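Local coordinates for DUF4973 domain-containing protein (Bacteroides thetaiotaomicron, PDB 4QNI) that is of unknown function but, as a predicted two-domain lipoprotein of a gut bacterium, probably serves as an auxiliary nutrient-binding protein, at residues L121-D126 with A161-F166; R318-Q323 with D328-W333. All coordinates share one frame; numbering follows the deposited sequence.

Contact 1: L121-D126 with A161-F166; sequences LDLKFD and AILRIF
Ile165 meets the Phe125 ring across the gap between two strands, the two side chains reaching for each other from their own strands. From CB, Ile165 branches two ways. CG2 comes to 4.2 Å from Phe125 CE1, while CG1 approaches the same CE1 at 4.1 Å. With CG1 anti to the carbonyl carbon (chi1 -54°), a further turn at chi2 lays CD1 4.0 Å from Phe125 CZ. CE1 thus takes both branches and the neighbouring CZ the terminal methyl, CD1, which comes in obliquely to the ring. Two residues back on each strand, Leu123 and Leu163 make a lighter touch, a single pair of methyls, CD1 of Leu123 to CD1 of Leu163 at 4.0 Å. Phe127, stacked with Phe125 and touching Ile165, extends this apolar layer. The backbones stay well apart, with 10.0 Å between the CA atoms of Phe125 and Ile165. The alternate residues face the other way: Lys124 NZ is bridged to Asp122 OD2 at 2.7 Å and also to Glu42, and Arg164 pairs with Glu225. Strand 118-126 is the middle of a three-stranded antiparallel sheet, and strand 160-168 lies between 24-30 and 135-142 in a mixed sheet. Apolar side chains meeting between two facing sheets form the core of a beta sandwich, as expected of the E-set (immunoglobulin-like) clan to which the DUF4973 family belongs.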
ATOM      1  N   LEU A 121      12.576  30.296   0.057  1.00 46.21           N
ATOM      2  CA  LEU A 121      12.342  31.011  -1.184  1.00 44.82           C
ATOM      3  C   LEU A 121      11.104  31.904  -0.975  1.00 46.29           C
ATOM      4  O   LEU A 121      10.002  31.383  -0.796  1.00 43.97           O
ATOM      5  CB  LEU A 121      12.159  30.011  -2.344  1.00 43.51           C
ATOM      6  CG  LEU A 121      12.040  30.638  -3.732  1.00 46.67           C
ATOM      7  CD1 LEU A 121      13.390  31.026  -4.274  1.00 46.20           C
ATOM      8  CD2 LEU A 121      11.347  29.712  -4.677  1.00 47.72           C
ATOM      9  N   ASP A 122      11.292  33.230  -0.944  1.00 43.46           N
ATOM     10  CA  ASP A 122      10.187  34.153  -0.680  1.00 43.67           C
ATOM     11  C   ASP A 122       9.329  34.420  -1.922  1.00 47.13           C
ATOM     12  O   ASP A 122       9.669  35.241  -2.770  1.00 49.25           O
ATOM     13  CB  ASP A 122      10.698  35.485  -0.078  1.00 47.56           C
ATOM     14  CG  ASP A 122       9.610  36.351   0.583  1.00 69.55           C
ATOM     15  OD1 ASP A 122       8.473  35.826   0.833  1.00 65.02           O
ATOM     16  OD2 ASP A 122       9.903  37.527   0.901  1.00 87.53           O
ATOM     17  N   LEU A 123       8.187  33.761  -2.004  1.00 40.83           N
ATOM     18  CA  LEU A 123       7.263  33.965  -3.124  1.00 38.59           C
ATOM     19  C   LEU A 123       6.422  35.206  -2.829  1.00 41.01           C
ATOM     20  O   LEU A 123       5.876  35.281  -1.728  1.00 40.10           O
ATOM     21  CB  LEU A 123       6.343  32.722  -3.289  1.00 36.75           C
ATOM     22  CG  LEU A 123       6.979  31.338  -3.294  1.00 38.75           C
ATOM     23  CD1 LEU A 123       5.895  30.240  -3.311  1.00 35.58           C
ATOM     24  CD2 LEU A 123       7.940  31.178  -4.478  1.00 41.09           C
ATOM     25  N   LYS A 124       6.321  36.178  -3.773  1.00 36.74           N
ATOM     26  CA  LYS A 124       5.498  37.375  -3.575  1.00 35.82           C
ATOM     27  C   LYS A 124       4.274  37.235  -4.438  1.00 40.64           C
ATOM     28  O   LYS A 124       4.364  36.692  -5.538  1.00 40.84           O
ATOM     29  CB  LYS A 124       6.247  38.677  -3.851  1.00 38.85           C
ATOM     30  CG  LYS A 124       7.554  38.855  -3.059  1.00 46.65           C
ATOM     31  CD  LYS A 124       7.354  39.052  -1.552  1.00 53.16           C
ATOM     32  CE  LYS A 124       8.478  39.892  -0.983  1.00 63.21           C
ATOM     33  NZ  LYS A 124       8.507  39.861   0.500  1.00 73.15           N
ATOM     34  N   PHE A 125       3.119  37.648  -3.919  1.00 36.98           N
ATOM     35  CA  PHE A 125       1.869  37.478  -4.626  1.00 36.46           C
ATOM     36  C   PHE A 125       1.045  38.744  -4.669  1.00 42.88           C
ATOM     37  O   PHE A 125       1.015  39.526  -3.718  1.00 40.31           O
ATOM     38  CB  PHE A 125       1.010  36.373  -3.982  1.00 36.78           C
ATOM     39  CG  PHE A 125       1.589  34.991  -4.060  1.00 37.06           C
ATOM     40  CD1 PHE A 125       1.444  34.223  -5.210  1.00 37.07           C
ATOM     41  CD2 PHE A 125       2.236  34.429  -2.962  1.00 38.25           C
ATOM     42  CE1 PHE A 125       1.951  32.927  -5.269  1.00 36.72           C
ATOM     43  CE2 PHE A 125       2.747  33.127  -3.024  1.00 39.24           C
ATOM     44  CZ  PHE A 125       2.636  32.402  -4.187  1.00 36.82           C
ATOM     45  N   ASP A 126       0.331  38.895  -5.793  1.00 41.01           N
ATOM     46  CA  ASP A 126      -0.619  39.957  -6.053  1.00 40.68           C
ATOM     47  C   ASP A 126      -1.858  39.251  -6.548  1.00 42.53           C
ATOM     48  O   ASP A 126      -1.916  38.836  -7.711  1.00 41.37           O
ATOM     49  CB  ASP A 126      -0.075  41.000  -7.042  1.00 42.84           C
ATOM     50  CG  ASP A 126      -0.956  42.233  -7.138  1.00 48.76           C
ATOM     51  OD1 ASP A 126      -2.068  42.219  -6.565  1.00 48.18           O
ATOM     52  OD2 ASP A 126      -0.528  43.218  -7.767  1.00 56.54           O
ATOM     53  N   ALA A 161       8.259  21.371  -7.761  1.00 44.20           N
ATOM     54  CA  ALA A 161       7.139  21.799  -6.939  1.00 43.75           C
ATOM     55  C   ALA A 161       6.017  22.395  -7.830  1.00 48.82           C
ATOM     56  O   ALA A 161       6.200  23.461  -8.428  1.00 50.70           O
ATOM     57  CB  ALA A 161       7.613  22.828  -5.902  1.00 43.72           C
ATOM     58  N   ILE A 162       4.876  21.691  -7.929  1.00 42.24           N
ATOM     59  CA  ILE A 162       3.704  22.134  -8.667  1.00 39.73           C
ATOM     60  C   ILE A 162       2.746  22.617  -7.590  1.00 39.53           C
ATOM     61  O   ILE A 162       2.116  21.805  -6.913  1.00 36.34           O
ATOM     62  CB  ILE A 162       3.147  21.015  -9.581  1.00 44.29           C
ATOM     63  CG1 ILE A 162       4.212  20.420 -10.537  1.00 46.27           C
ATOM     64  CG2 ILE A 162       1.909  21.461 -10.343  1.00 45.20           C
ATOM     65  CD1 ILE A 162       5.156  21.415 -11.372  1.00 60.82           C
ATOM     66  N   LEU A 163       2.737  23.952  -7.341  1.00 36.36           N
ATOM     67  CA  LEU A 163       1.985  24.506  -6.222  1.00 36.48           C
ATOM     68  C   LEU A 163       0.616  25.066  -6.592  1.00 39.98           C
ATOM     69  O   LEU A 163       0.510  26.113  -7.229  1.00 41.65           O
ATOM     70  CB  LEU A 163       2.785  25.573  -5.435  1.00 36.59           C
ATOM     71  CG  LEU A 163       4.286  25.305  -5.156  1.00 40.39           C
ATOM     72  CD1 LEU A 163       5.003  26.580  -4.713  1.00 39.26           C
ATOM     73  CD2 LEU A 163       4.495  24.132  -4.175  1.00 39.86           C
ATOM     74  N   ARG A 164      -0.438  24.365  -6.157  1.00 35.16           N
ATOM     75  CA  ARG A 164      -1.795  24.854  -6.294  1.00 35.57           C
ATOM     76  C   ARG A 164      -1.945  25.917  -5.234  1.00 40.35           C
ATOM     77  O   ARG A 164      -1.897  25.603  -4.026  1.00 38.92           O
ATOM     78  CB  ARG A 164      -2.850  23.742  -6.143  1.00 35.08           C
ATOM     79  CG  ARG A 164      -4.284  24.280  -6.156  1.00 38.77           C
ATOM     80  CD  ARG A 164      -4.803  24.483  -7.567  1.00 32.87           C
ATOM     81  NE  ARG A 164      -6.136  25.092  -7.599  1.00 36.02           N
ATOM     82  CZ  ARG A 164      -7.287  24.422  -7.640  1.00 40.54           C
ATOM     83  NH1 ARG A 164      -7.299  23.100  -7.567  1.00 33.39           N
ATOM     84  NH2 ARG A 164      -8.435  25.074  -7.713  1.00 36.14           N
ATOM     85  N   ILE A 165      -1.985  27.179  -5.680  1.00 36.88           N
ATOM     86  CA  ILE A 165      -2.058  28.284  -4.737  1.00 36.92           C
ATOM     87  C   ILE A 165      -3.471  28.596  -4.390  1.00 41.24           C
ATOM     88  O   ILE A 165      -4.289  28.915  -5.276  1.00 42.82           O
ATOM     89  CB  ILE A 165      -1.352  29.562  -5.275  1.00 40.06           C
ATOM     90  CG1 ILE A 165       0.121  29.282  -5.711  1.00 39.69           C
ATOM     91  CG2 ILE A 165      -1.481  30.725  -4.280  1.00 40.29           C
ATOM     92  CD1 ILE A 165       1.021  28.775  -4.667  1.00 34.49           C
ATOM     93  N   PHE A 166      -3.752  28.555  -3.100  1.00 35.49           N
ATOM     94  CA  PHE A 166      -5.043  29.013  -2.604  1.00 34.87           C
ATOM     95  C   PHE A 166      -4.881  30.263  -1.740  1.00 38.37           C
ATOM     96  O   PHE A 166      -4.462  30.138  -0.586  1.00 38.50           O
ATOM     97  CB  PHE A 166      -5.796  27.943  -1.785  1.00 35.99           C
ATOM     98  CG  PHE A 166      -6.313  26.779  -2.577  1.00 37.44           C
ATOM     99  CD1 PHE A 166      -7.364  26.940  -3.477  1.00 40.30           C
ATOM    100  CD2 PHE A 166      -5.742  25.522  -2.443  1.00 37.13           C
ATOM    101  CE1 PHE A 166      -7.837  25.854  -4.221  1.00 40.62           C
ATOM    102  CE2 PHE A 166      -6.226  24.441  -3.180  1.00 40.49           C
ATOM    103  CZ  PHE A 166      -7.260  24.618  -4.068  1.00 39.06           C
TER

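Contact 2: R318-Q323 with D328-W333; sequences RDINTQ and DQAIEW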
ATOM      1  N   ARG A 318     -12.079  25.587  10.656  1.00 43.93           N
ATOM      2  CA  ARG A 318     -10.673  25.885  10.479  1.00 44.06           C
ATOM      3  C   ARG A 318      -9.989  25.618  11.798  1.00 51.03           C
ATOM      4  O   ARG A 318     -10.418  26.139  12.829  1.00 52.88           O
ATOM      5  CB  ARG A 318     -10.503  27.342  10.015  1.00 40.76           C
ATOM      6  CG  ARG A 318      -9.114  27.664   9.571  1.00 49.02           C
ATOM      7  CD  ARG A 318      -8.966  29.091   9.103  1.00 49.67           C
ATOM      8  NE  ARG A 318      -9.492  29.315   7.755  1.00 49.51           N
ATOM      9  CZ  ARG A 318      -9.428  30.491   7.135  1.00 56.27           C
ATOM     10  NH1 ARG A 318      -8.838  31.529   7.722  1.00 34.96           N
ATOM     11  NH2 ARG A 318      -9.963  30.642   5.928  1.00 34.08           N
ATOM     12  N   ASP A 319      -8.953  24.794  11.785  1.00 48.97           N
ATOM     13  CA  ASP A 319      -8.258  24.468  13.017  1.00 51.00           C
ATOM     14  C   ASP A 319      -7.062  25.327  13.162  1.00 54.44           C
ATOM     15  O   ASP A 319      -6.215  25.381  12.269  1.00 52.13           O
ATOM     16  CB  ASP A 319      -7.893  22.980  13.075  1.00 55.62           C
ATOM     17  CG  ASP A 319      -9.121  22.096  12.966  1.00 72.11           C
ATOM     18  OD1 ASP A 319     -10.107  22.359  13.696  1.00 72.93           O
ATOM     19  OD2 ASP A 319      -9.146  21.227  12.067  1.00 81.89           O
ATOM     20  N   ILE A 320      -7.014  26.035  14.291  1.00 54.42           N
ATOM     21  CA  ILE A 320      -5.957  26.966  14.650  1.00 55.78           C
ATOM     22  C   ILE A 320      -5.192  26.384  15.808  1.00 63.97           C
ATOM     23  O   ILE A 320      -5.744  26.199  16.890  1.00 65.39           O
ATOM     24  CB  ILE A 320      -6.530  28.379  14.986  1.00 59.23           C
ATOM     25  CG1 ILE A 320      -7.645  28.872  14.000  1.00 57.63           C
ATOM     26  CG2 ILE A 320      -5.425  29.412  15.221  1.00 61.46           C
ATOM     27  CD1 ILE A 320      -7.276  29.152  12.582  1.00 60.14           C
ATOM     28  N   ASN A 321      -3.924  26.075  15.572  1.00 63.90           N
ATOM     29  CA  ASN A 321      -3.012  25.547  16.582  1.00 66.39           C
ATOM     30  C   ASN A 321      -2.352  26.737  17.222  1.00 74.10           C
ATOM     31  O   ASN A 321      -1.445  27.300  16.619  1.00 74.82           O
ATOM     32  CB  ASN A 321      -1.978  24.603  15.912  1.00 65.78           C
ATOM     33  CG  ASN A 321      -0.929  24.006  16.831  1.00 83.87           C
ATOM     34  OD1 ASN A 321      -0.670  24.486  17.939  1.00 71.24           O
ATOM     35  ND2 ASN A 321      -0.297  22.929  16.383  1.00 77.78           N
ATOM     36  N   THR A 322      -2.783  27.134  18.423  1.00 73.68           N
ATOM     37  CA  THR A 322      -2.215  28.308  19.104  1.00 75.13           C
ATOM     38  C   THR A 322      -0.738  28.105  19.595  1.00 82.92           C
ATOM     39  O   THR A 322      -0.191  29.016  20.230  1.00 84.07           O
ATOM     40  CB  THR A 322      -3.111  28.766  20.242  1.00 77.95           C
ATOM     41  OG1 THR A 322      -3.098  27.768  21.258  1.00 84.01           O
ATOM     42  CG2 THR A 322      -4.531  29.056  19.788  1.00 69.26           C
ATOM     43  N   GLN A 323      -0.073  26.966  19.240  1.00 80.78           N
ATOM     44  CA  GLN A 323       1.353  26.750  19.577  1.00 83.62           C
ATOM     45  C   GLN A 323       2.256  27.413  18.485  1.00 91.61           C
ATOM     46  O   GLN A 323       3.474  27.180  18.423  1.00 91.93           O
ATOM     47  CB  GLN A 323       1.708  25.260  19.794  1.00 85.19           C
ATOM     48  CG  GLN A 323       1.137  24.665  21.084  1.00 84.80           C
ATOM     49  CD  GLN A 323       1.535  23.224  21.304  1.00 97.55           C
ATOM     50  OE1 GLN A 323       1.715  22.430  20.356  1.00 90.37           O
ATOM     51  NE2 GLN A 323       1.648  22.851  22.575  1.00 86.42           N
ATOM     52  N   ASP A 328      -1.815  33.517  10.881  1.00 94.60           N
ATOM     53  CA  ASP A 328      -1.788  33.238   9.436  1.00 92.21           C
ATOM     54  C   ASP A 328      -0.988  31.927   9.199  1.00 93.85           C
ATOM     55  O   ASP A 328      -1.259  31.202   8.242  1.00 92.78           O
ATOM     56  CB  ASP A 328      -1.181  34.435   8.643  1.00 93.71           C
ATOM     57  CG  ASP A 328      -2.098  35.629   8.340  1.00101.14           C
ATOM     58  OD1 ASP A 328      -3.333  35.428   8.244  1.00100.66           O
ATOM     59  OD2 ASP A 328      -1.566  36.747   8.098  1.00105.36           O
ATOM     60  N   GLN A 329      -0.041  31.614  10.108  1.00 89.54           N
ATOM     61  CA  GLN A 329       0.787  30.411  10.050  1.00 88.52           C
ATOM     62  C   GLN A 329       0.251  29.281  10.955  1.00 89.82           C
ATOM     63  O   GLN A 329       0.558  28.107  10.702  1.00 90.00           O
ATOM     64  CB  GLN A 329       2.234  30.742  10.441  1.00 91.14           C
ATOM     65  CG  GLN A 329       3.026  31.432   9.342  1.00103.82           C
ATOM     66  CD  GLN A 329       4.503  31.159   9.496  1.00120.09           C
ATOM     67  OE1 GLN A 329       5.029  30.147   9.014  1.00110.04           O
ATOM     68  NE2 GLN A 329       5.202  32.050  10.185  1.00115.14           N
ATOM     69  N   ALA A 330      -0.559  29.632  11.988  1.00 82.96           N
ATOM     70  CA  ALA A 330      -1.124  28.706  12.985  1.00 81.52           C
ATOM     71  C   ALA A 330      -2.161  27.706  12.430  1.00 77.96           C
ATOM     72  O   ALA A 330      -2.443  26.711  13.116  1.00 78.90           O
ATOM     73  CB  ALA A 330      -1.757  29.496  14.125  1.00 83.31           C
ATOM     74  N   ILE A 331      -2.726  27.960  11.217  1.00 66.25           N
ATOM     75  CA  ILE A 331      -3.777  27.129  10.608  1.00 61.97           C
ATOM     76  C   ILE A 331      -3.287  25.760  10.232  1.00 63.70           C
ATOM     77  O   ILE A 331      -2.286  25.629   9.530  1.00 63.99           O
ATOM     78  CB  ILE A 331      -4.469  27.784   9.384  1.00 61.81           C
ATOM     79  CG1 ILE A 331      -5.009  29.169   9.739  1.00 62.26           C
ATOM     80  CG2 ILE A 331      -5.600  26.882   8.853  1.00 58.82           C
ATOM     81  CD1 ILE A 331      -4.846  30.182   8.684  1.00 68.97           C
ATOM     82  N   GLU A 332      -4.063  24.740  10.635  1.00 60.12           N
ATOM     83  CA  GLU A 332      -3.825  23.337  10.292  1.00 60.00           C
ATOM     84  C   GLU A 332      -4.704  23.003   9.097  1.00 62.33           C
ATOM     85  O   GLU A 332      -5.798  22.449   9.245  1.00 63.57           O
ATOM     86  CB  GLU A 332      -4.080  22.404  11.491  1.00 62.89           C
ATOM     87  CG  GLU A 332      -3.031  22.530  12.580  1.00 74.34           C
ATOM     88  CD  GLU A 332      -3.098  21.521  13.712  1.00 96.02           C
ATOM     89  OE1 GLU A 332      -4.144  20.845  13.862  1.00 88.28           O
ATOM     90  OE2 GLU A 332      -2.093  21.408  14.452  1.00 86.25           O
ATOM     91  N   TRP A 333      -4.235  23.403   7.907  1.00 56.11           N
ATOM     92  CA  TRP A 333      -4.927  23.205   6.627  1.00 52.74           C
ATOM     93  C   TRP A 333      -5.141  21.724   6.297  1.00 73.09           C
ATOM     94  O   TRP A 333      -4.240  20.904   6.610  1.00 79.47           O
ATOM     95  CB  TRP A 333      -4.149  23.893   5.493  1.00 49.24           C
ATOM     96  CG  TRP A 333      -4.220  25.380   5.574  1.00 48.78           C
ATOM     97  CD1 TRP A 333      -3.231  26.226   5.975  1.00 51.71           C
ATOM     98  CD2 TRP A 333      -5.393  26.195   5.369  1.00 48.02           C
ATOM     99  NE1 TRP A 333      -3.690  27.531   5.966  1.00 50.80           N
ATOM    100  CE2 TRP A 333      -5.017  27.538   5.608  1.00 51.06           C
ATOM    101  CE3 TRP A 333      -6.732  25.917   5.015  1.00 48.84           C
ATOM    102  CZ2 TRP A 333      -5.921  28.598   5.495  1.00 49.48           C
ATOM    103  CZ3 TRP A 333      -7.629  26.972   4.905  1.00 49.58           C
ATOM    104  CH2 TRP A 333      -7.212  28.298   5.107  1.00 49.98           C
ATOM    105  OXT TRP A 333      -6.222  21.402   5.748  1.00 86.05           O
TER
HETATM  106  O   HOH W   1      -8.237  23.737   9.238  1.00 62.87           O
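Arg318 and Trp333 run alongside each other in the same sense, but their flat groups are not parallel: guanidinium and indole planes stand 54° apart. The ring's CH2 sits 3.4 Å above one guanidinium face, displaced from its middle. The bend at chi3 (-78°) turns the Arg318 head out of line with its stem, and NH2 is held by the carbonyls of Asn169 and Ser172. Across the stem lies Ile331, its CG2 3.7 Å from Arg318 CG and also over the middle of the Trp333 ring, while its other branch runs beside Ile320, CG1 of Ile331 to CD1 of Ile320 at 3.6 Å. Along the backbone, the C-terminal tail folds back on the end of strand 306-321 of the large antiparallel sheet through a single beta bridge, Ile320 with Ile331, a non-hydrogen-bonded pair. It is flanked by the bonds Glu332 N to Asp319 O (2.8 Å, nearly straight) and Asn321 N to Ala330 O (2.9 Å). A water joins Asp319 N to Glu332 O. At the other end Asn321 and Glu332 cross with amide and carboxylate planes almost perpendicular, 84° apart; Asn321 ND2 gives a bent bond, 3.0 Å long, to Glu332 OE2, from its anti side but tilted out of the carboxylate plane. A leucine in place of Asn321 would probably cost this carboxylate oxygen the amide donor and undo the Asx turn, in which Asn321 OD1 accepts from Gln323 N at 2.9 Å.

How the contacts relate
Contact 1 lies in the buried core of the N-terminal sandwich, its centre about 12 Å from the centre of the chain; the centre of contact 2, where the C-terminus returns to the last strand, is about 17 Å from that same point. The centres of the two contacts are about 19 Å apart and their nearest atoms about 6 Å, so they do not touch. The join runs through strand 160-168: beyond contact 1 it reaches Phe168, which packs on Arg318, Ile331 and Trp333. Tyr28 meets Phe166 and stacks on Trp333, making a second link. Neither contact is tied to an identified binding site; a 1,2-ethanediol about 4 Å from the Arg318 side chain probably came from the crystallisation liquor.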